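Local coordinates for glycerol dehydratase (Clostridium butyricum, PDB 1R9D), which probably acts as a B12-independent glycyl-radical lyase that dehydrates glycerol, at residues I380-P385 against N407-I412. Residues are numbered along the deposited sequence; the frame is centred on the assembly and turned at random.
Sequences IWNKTP and NDEVII
N382 lays its side-chain amide over the carboxylate of E409, the two planes stacked 18° apart, with ND2 3.2 Å from E409 CD. The same carboxylate accepts the backbone N-H of N382: N to OE2 is 3.0 Å and nearly straight, reaching the oxygen from above the carboxylate plane. Glutamate suits this place because its chain, bent at chi2 (-63°), turns CD toward the loop; OE2 also lies at the edge of the W381 ring. D408 packs its CB against W381 CB at 3.5 Å; aspartate suits here because OD2 salt-bridges R379 and hydrogen-bonds Q347, while OD1 bonds Y428. Tryptophan fits beside it: the indole covers the turn, K383 N above one face near the rim, and NE1 bonds to D353. Parallel strands 375-380 and 404-407 end here, D408 N to I380 O (3.0 Å) completing the I380-N407 bridge. N407 caps helix 408-417, OD1 accepting a weak bond from E409 N and ND2 donating to G731 O; a water joins OD1 to I380 O, weakly at the carbonyl. T384 N to W381 O closes the type I turn, and T384 OG1 accepts W381 N at 2.8 Å. In the helix's first turn, E409's negative charge probably complements the helix dipole while gripping the neighbouring strand's exit loop.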
ATOM      1  N   ILE A 380     -33.901  26.399  -3.754  1.00 22.29           N
ATOM      2  CA  ILE A 380     -35.101  26.968  -4.352  1.00 22.68           C
ATOM      3  C   ILE A 380     -35.603  26.021  -5.437  1.00 22.45           C
ATOM      4  O   ILE A 380     -34.806  25.476  -6.191  1.00 22.52           O
ATOM      5  CB  ILE A 380     -34.788  28.340  -5.012  1.00 23.24           C
ATOM      6  CG1 ILE A 380     -34.275  29.329  -3.958  1.00 23.61           C
ATOM      7  CG2 ILE A 380     -36.021  28.887  -5.725  1.00 23.15           C
ATOM      8  CD1 ILE A 380     -35.279  29.656  -2.865  1.00 24.91           C
ATOM      9  N   TRP A 381     -36.911  25.799  -5.493  1.00 23.31           N
ATOM     10  CA  TRP A 381     -37.474  24.948  -6.530  1.00 24.64           C
ATOM     11  C   TRP A 381     -38.832  25.495  -6.963  1.00 25.66           C
ATOM     12  O   TRP A 381     -39.287  26.507  -6.431  1.00 25.48           O
ATOM     13  CB  TRP A 381     -37.567  23.482  -6.071  1.00 25.29           C
ATOM     14  CG  TRP A 381     -38.564  23.174  -5.001  1.00 26.83           C
ATOM     15  CD1 TRP A 381     -38.573  23.642  -3.715  1.00 27.68           C
ATOM     16  CD2 TRP A 381     -39.658  22.255  -5.103  1.00 28.11           C
ATOM     17  NE1 TRP A 381     -39.605  23.061  -3.008  1.00 28.42           N
ATOM     18  CE2 TRP A 381     -40.285  22.206  -3.838  1.00 28.66           C
ATOM     19  CE3 TRP A 381     -40.166  21.465  -6.143  1.00 27.63           C
ATOM     20  CZ2 TRP A 381     -41.396  21.395  -3.584  1.00 30.02           C
ATOM     21  CZ3 TRP A 381     -41.273  20.656  -5.891  1.00 30.22           C
ATOM     22  CH2 TRP A 381     -41.875  20.629  -4.619  1.00 29.68           C
ATOM     23  N   ASN A 382     -39.469  24.851  -7.936  1.00 25.85           N
ATOM     24  CA  ASN A 382     -40.754  25.340  -8.434  1.00 27.21           C
ATOM     25  C   ASN A 382     -41.822  25.595  -7.375  1.00 28.06           C
ATOM     26  O   ASN A 382     -42.619  26.526  -7.512  1.00 28.47           O
ATOM     27  CB  ASN A 382     -41.323  24.392  -9.498  1.00 27.19           C
ATOM     28  CG  ASN A 382     -40.654  24.559 -10.856  1.00 28.06           C
ATOM     29  OD1 ASN A 382     -41.139  24.041 -11.870  1.00 28.45           O
ATOM     30  ND2 ASN A 382     -39.537  25.274 -10.884  1.00 25.03           N
ATOM     31  N   LYS A 383     -41.837  24.784  -6.320  1.00 28.30           N
ATOM     32  CA  LYS A 383     -42.838  24.938  -5.276  1.00 29.38           C
ATOM     33  C   LYS A 383     -42.354  25.554  -3.966  1.00 28.44           C
ATOM     34  O   LYS A 383     -42.962  25.343  -2.918  1.00 28.32           O
ATOM     35  CB  LYS A 383     -43.510  23.590  -4.994  1.00 30.95           C
ATOM     36  CG  LYS A 383     -44.333  23.060  -6.166  1.00 34.76           C
ATOM     37  CD  LYS A 383     -44.991  21.733  -5.824  1.00 36.23           C
ATOM     38  CE  LYS A 383     -46.488  21.785  -6.078  1.00 39.89           C
ATOM     39  NZ  LYS A 383     -47.170  22.833  -5.263  1.00 40.53           N
ATOM     40  N   THR A 384     -41.265  26.311  -4.021  1.00 27.64           N
ATOM     41  CA  THR A 384     -40.753  26.979  -2.825  1.00 27.75           C
ATOM     42  C   THR A 384     -41.843  27.921  -2.319  1.00 28.13           C
ATOM     43  O   THR A 384     -42.409  28.686  -3.097  1.00 28.11           O
ATOM     44  CB  THR A 384     -39.501  27.822  -3.152  1.00 26.80           C
ATOM     45  OG1 THR A 384     -38.421  26.949  -3.500  1.00 26.74           O
ATOM     46  CG2 THR A 384     -39.105  28.693  -1.958  1.00 27.36           C
ATOM     47  N   PRO A 385     -42.163  27.869  -1.016  1.00 28.50           N
ATOM     48  CA  PRO A 385     -43.203  28.757  -0.476  1.00 29.31           C
ATOM     49  C   PRO A 385     -42.778  30.212  -0.656  1.00 29.36           C
ATOM     50  O   PRO A 385     -41.614  30.545  -0.439  1.00 28.97           O
ATOM     51  CB  PRO A 385     -43.267  28.362   1.000  1.00 29.50           C
ATOM     52  CG  PRO A 385     -42.822  26.927   0.998  1.00 29.24           C
ATOM     53  CD  PRO A 385     -41.669  26.945   0.020  1.00 28.76           C
ATOM     54  N   ASN A 407     -30.371  26.288  -7.321  1.00 20.65           N
ATOM     55  CA  ASN A 407     -31.494  25.831  -8.137  1.00 21.06           C
ATOM     56  C   ASN A 407     -31.714  24.319  -8.228  1.00 20.05           C
ATOM     57  O   ASN A 407     -31.006  23.627  -8.943  1.00 20.62           O
ATOM     58  CB  ASN A 407     -31.324  26.422  -9.544  1.00 21.23           C
ATOM     59  CG  ASN A 407     -32.527  26.197 -10.430  1.00 22.72           C
ATOM     60  OD1 ASN A 407     -33.596  25.812  -9.959  1.00 22.00           O
ATOM     61  ND2 ASN A 407     -32.365  26.461 -11.724  1.00 23.67           N
ATOM     62  N   ASP A 408     -32.708  23.823  -7.496  1.00 21.43           N
ATOM     63  CA  ASP A 408     -33.066  22.401  -7.496  1.00 21.30           C
ATOM     64  C   ASP A 408     -33.366  21.900  -8.908  1.00 21.66           C
ATOM     65  O   ASP A 408     -33.028  20.771  -9.268  1.00 22.43           O
ATOM     66  CB  ASP A 408     -34.338  22.181  -6.681  1.00 21.43           C
ATOM     67  CG  ASP A 408     -34.086  22.031  -5.193  1.00 22.66           C
ATOM     68  OD1 ASP A 408     -33.026  22.464  -4.697  1.00 22.40           O
ATOM     69  OD2 ASP A 408     -34.986  21.480  -4.520  1.00 23.57           O
ATOM     70  N   GLU A 409     -34.025  22.747  -9.692  1.00 21.89           N
ATOM     71  CA  GLU A 409     -34.441  22.382 -11.045  1.00 22.71           C
ATOM     72  C   GLU A 409     -33.307  22.010 -11.992  1.00 22.75           C
ATOM     73  O   GLU A 409     -33.513  21.253 -12.939  1.00 23.78           O
ATOM     74  CB  GLU A 409     -35.295  23.508 -11.636  1.00 24.94           C
ATOM     75  CG  GLU A 409     -36.521  23.891 -10.781  1.00 26.15           C
ATOM     76  CD  GLU A 409     -37.533  22.763 -10.621  1.00 29.98           C
ATOM     77  OE1 GLU A 409     -37.767  22.025 -11.605  1.00 31.11           O
ATOM     78  OE2 GLU A 409     -38.118  22.624  -9.518  1.00 27.02           O
ATOM     79  N   VAL A 410     -32.113  22.541 -11.749  1.00 21.55           N
ATOM     80  CA  VAL A 410     -30.948  22.215 -12.571  1.00 21.57           C
ATOM     81  C   VAL A 410     -30.081  21.179 -11.854  1.00 20.73           C
ATOM     82  O   VAL A 410     -29.641  20.191 -12.444  1.00 20.43           O
ATOM     83  CB  VAL A 410     -30.063  23.465 -12.849  1.00 22.53           C
ATOM     84  CG1 VAL A 410     -28.718  23.042 -13.440  1.00 25.30           C
ATOM     85  CG2 VAL A 410     -30.769  24.401 -13.807  1.00 25.34           C
ATOM     86  N   ILE A 411     -29.854  21.402 -10.566  1.00 20.65           N
ATOM     87  CA  ILE A 411     -29.002  20.516  -9.784  1.00 20.24           C
ATOM     88  C   ILE A 411     -29.445  19.060  -9.688  1.00 21.40           C
ATOM     89  O   ILE A 411     -28.627  18.156  -9.850  1.00 21.35           O
ATOM     90  CB  ILE A 411     -28.786  21.097  -8.369  1.00 21.61           C
ATOM     91  CG1 ILE A 411     -28.006  22.409  -8.486  1.00 20.79           C
ATOM     92  CG2 ILE A 411     -28.036  20.094  -7.492  1.00 19.95           C
ATOM     93  CD1 ILE A 411     -27.869  23.171  -7.178  1.00 20.86           C
ATOM     94  N   ILE A 412     -30.727  18.825  -9.430  1.00 22.52           N
ATOM     95  CA  ILE A 412     -31.222  17.457  -9.314  1.00 23.30           C
ATOM     96  C   ILE A 412     -30.980  16.666 -10.607  1.00 23.78           C
ATOM     97  O   ILE A 412     -30.385  15.588 -10.571  1.00 23.50           O
ATOM     98  CB  ILE A 412     -32.716  17.453  -8.899  1.00 23.77           C
ATOM     99  CG1 ILE A 412     -32.838  18.006  -7.471  1.00 24.70           C
ATOM    100  CG2 ILE A 412     -33.286  16.042  -8.960  1.00 24.05           C
ATOM    101  CD1 ILE A 412     -34.263  18.163  -6.962  1.00 27.24           C
TER
HETATM  102  O   HOH W   1     -35.767  26.825  -8.843  1.00 39.86           O